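Local coordinates for protein lectin (Pleurotus ostreatus, PDB 6T0Q) that binds carbohydrates, probably recognising galactose and N-acetylgalactosamine through calcium-containing sites in its two β-sandwich modules, at residues A[202-207]-A[329-334]. Sequence-based numbering, arbitrary orientation.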
loop_
_atom_site.group_PDB
_atom_site.type_symbol
_atom_site.label_atom_id
_atom_site.label_comp_id
_atom_site.label_asym_id
_atom_site.label_seq_id
_atom_site.Cartn_x
_atom_site.Cartn_y
_atom_site.Cartn_z
ATOM N N TRP A 202 15.220 -17.251 11.293
ATOM C CA TRP A 202 15.151 -18.408 10.408
ATOM C C TRP A 202 13.717 -18.923 10.442
ATOM O O TRP A 202 12.849 -18.342 11.102
ATOM C CB TRP A 202 16.156 -19.491 10.822
ATOM C CG TRP A 202 16.561 -20.417 9.696
ATOM C CD1 TRP A 202 16.204 -21.738 9.540
ATOM C CD2 TRP A 202 17.402 -20.095 8.576
ATOM N NE1 TRP A 202 16.782 -22.248 8.401
ATOM C CE2 TRP A 202 17.514 -21.260 7.788
ATOM C CE3 TRP A 202 18.076 -18.932 8.169
ATOM C CZ2 TRP A 202 18.270 -21.297 6.614
ATOM C CZ3 TRP A 202 18.823 -18.969 7.005
ATOM C CH2 TRP A 202 18.919 -20.148 6.242
ATOM N N THR A 203 13.463 -20.004 9.707
ATOM C CA THR A 203 12.203 -20.709 9.895
ATOM C C THR A 203 12.245 -21.482 11.211
ATOM O O THR A 203 13.303 -21.666 11.825
ATOM C CB THR A 203 11.915 -21.647 8.722
ATOM O OG1 THR A 203 13.140 -22.237 8.269
ATOM C CG2 THR A 203 11.268 -20.885 7.575
ATOM N N SER A 204 11.075 -21.945 11.646
ATOM C CA SER A 204 10.950 -22.514 12.981
ATOM C C SER A 204 11.489 -23.941 13.088
ATOM O O SER A 204 11.435 -24.513 14.181
ATOM C CB SER A 204 9.486 -22.460 13.437
ATOM O OG SER A 204 8.651 -23.144 12.525
ATOM N N ASP A 205 12.018 -24.523 12.004
ATOM C CA ASP A 205 12.775 -25.769 12.106
ATOM C C ASP A 205 14.191 -25.551 12.625
ATOM O O ASP A 205 14.943 -26.518 12.769
ATOM C CB ASP A 205 12.825 -26.489 10.749
ATOM C CG ASP A 205 13.387 -25.614 9.630
ATOM O OD1 ASP A 205 13.647 -24.410 9.863
ATOM O OD2 ASP A 205 13.570 -26.131 8.508
ATOM N N ASN A 206 14.581 -24.306 12.891
ATOM C CA ASN A 206 15.872 -23.998 13.505
ATOM C C ASN A 206 15.703 -24.168 15.012
ATOM O O ASN A 206 15.131 -23.305 15.683
ATOM C CB ASN A 206 16.302 -22.578 13.134
ATOM C CG ASN A 206 17.747 -22.274 13.494
ATOM O OD1 ASN A 206 18.247 -22.722 14.515
ATOM N ND2 ASN A 206 18.421 -21.483 12.649
ATOM N N VAL A 207 16.179 -25.294 15.548
ATOM C CA VAL A 207 16.021 -25.620 16.961
ATOM C C VAL A 207 17.325 -26.199 17.491
ATOM O O VAL A 207 18.092 -26.832 16.758
ATOM C CB VAL A 207 14.862 -26.615 17.212
ATOM C CG1 VAL A 207 13.520 -25.968 16.923
ATOM C CG2 VAL A 207 15.044 -27.873 16.374
ATOM N N GLY A 329 -0.096 -19.596 4.508
ATOM C CA GLY A 329 0.840 -20.669 4.761
ATOM C C GLY A 329 2.248 -20.236 5.120
ATOM O O GLY A 329 3.059 -21.091 5.495
ATOM N N TRP A 330 2.579 -18.952 5.000
ATOM C CA TRP A 330 3.841 -18.451 5.531
ATOM C C TRP A 330 3.710 -18.224 7.034
ATOM O O TRP A 330 2.681 -17.742 7.511
ATOM C CB TRP A 330 4.245 -17.143 4.840
ATOM C CG TRP A 330 4.605 -17.266 3.375
ATOM C CD1 TRP A 330 3.787 -17.691 2.353
ATOM C CD2 TRP A 330 5.859 -16.920 2.764
ATOM N NE1 TRP A 330 4.468 -17.649 1.155
ATOM C CE2 TRP A 330 5.737 -17.174 1.379
ATOM C CE3 TRP A 330 7.077 -16.427 3.257
ATOM C CZ2 TRP A 330 6.783 -16.956 0.483
ATOM C CZ3 TRP A 330 8.117 -16.213 2.365
ATOM C CH2 TRP A 330 7.962 -16.477 0.991
ATOM N N GLU A 331 4.754 -18.565 7.779
ATOM C CA GLU A 331 4.762 -18.400 9.224
ATOM C C GLU A 331 5.511 -17.132 9.621
ATOM O O GLU A 331 6.278 -16.562 8.841
ATOM C CB GLU A 331 5.412 -19.616 9.904
ATOM C CG GLU A 331 6.880 -19.833 9.488
ATOM C CD GLU A 331 7.567 -20.989 10.212
ATOM O OE1 GLU A 331 7.103 -21.381 11.304
ATOM O OE2 GLU A 331 8.580 -21.503 9.688
ATOM N N SER A 332 5.281 -16.692 10.855
ATOM C CA SER A 332 6.149 -15.696 11.464
ATOM C C SER A 332 7.572 -16.234 11.548
ATOM O O SER A 332 7.788 -17.368 11.983
ATOM C CB SER A 332 5.646 -15.342 12.864
ATOM O OG SER A 332 4.433 -14.630 12.789
ATOM N N ALA A 333 8.542 -15.427 11.124
ATOM C CA ALA A 333 9.938 -15.825 11.269
ATOM C C ALA A 333 10.275 -16.028 12.742
ATOM O O ALA A 333 9.736 -15.354 13.624
ATOM C CB ALA A 333 10.868 -14.765 10.660
ATOM N N LYS A 334 11.181 -16.966 13.005
ATOM C CA LYS A 334 11.637 -17.255 14.360
ATOM C C LYS A 334 12.907 -16.467 14.651
ATOM O O LYS A 334 13.858 -16.495 13.862
ATOM C CB LYS A 334 11.911 -18.749 14.536
ATOM C CG LYS A 334 12.443 -19.132 15.921
ATOM C CD LYS A 334 12.678 -20.628 16.026
ATOM C CE LYS A 334 13.267 -20.998 17.395
ATOM N NZ LYS A 334 13.419 -22.472 17.551
HETATM O O HOH W 1 10.885 -23.803 16.674
#
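Trp202 and Lys334 form an antiparallel hydrogen-bonded pair at the margin of a β-sheet in the C-terminal β-sandwich: Trp202 N gives to Lys334 O at 3.0 Å, and Lys334 N returns a bond to Trp202 O at 2.9 Å. Past this pair the chain leaves strand 199-202 in a type I turn from Thr203 to Asn206, and two side chains of strand 331-338 grip it. Glu331 takes Ser204 with both carboxylate oxygens: OE1 accepts Ser204 OG at 2.6 Å through its syn lone pair, while Ser204 N reaches OE2 from above the carboxylate plane at 3.2 Å, in a nearly straight hydrogen bond (N-H...O 172°). Lys334, CG anti to the backbone N (chi1 178°) and extended beyond, runs past Ser204 CA until NZ bonds Asn206 O at 2.7 Å; a water links NZ to Ser204 O. Behind this shell, Thr203 OG1 donates to Asp205 OD1, and Asp205 OD2 forms a salt bridge with Arg216 on strand 214-222 of the same sheet. The Trp202 side chain touches Asn281, a ligand of the second calcium ion, setting the end of strand 199-202 next to that site. At the far end, Val207 CG1 lies 3.6 Å from Lys334 NZ.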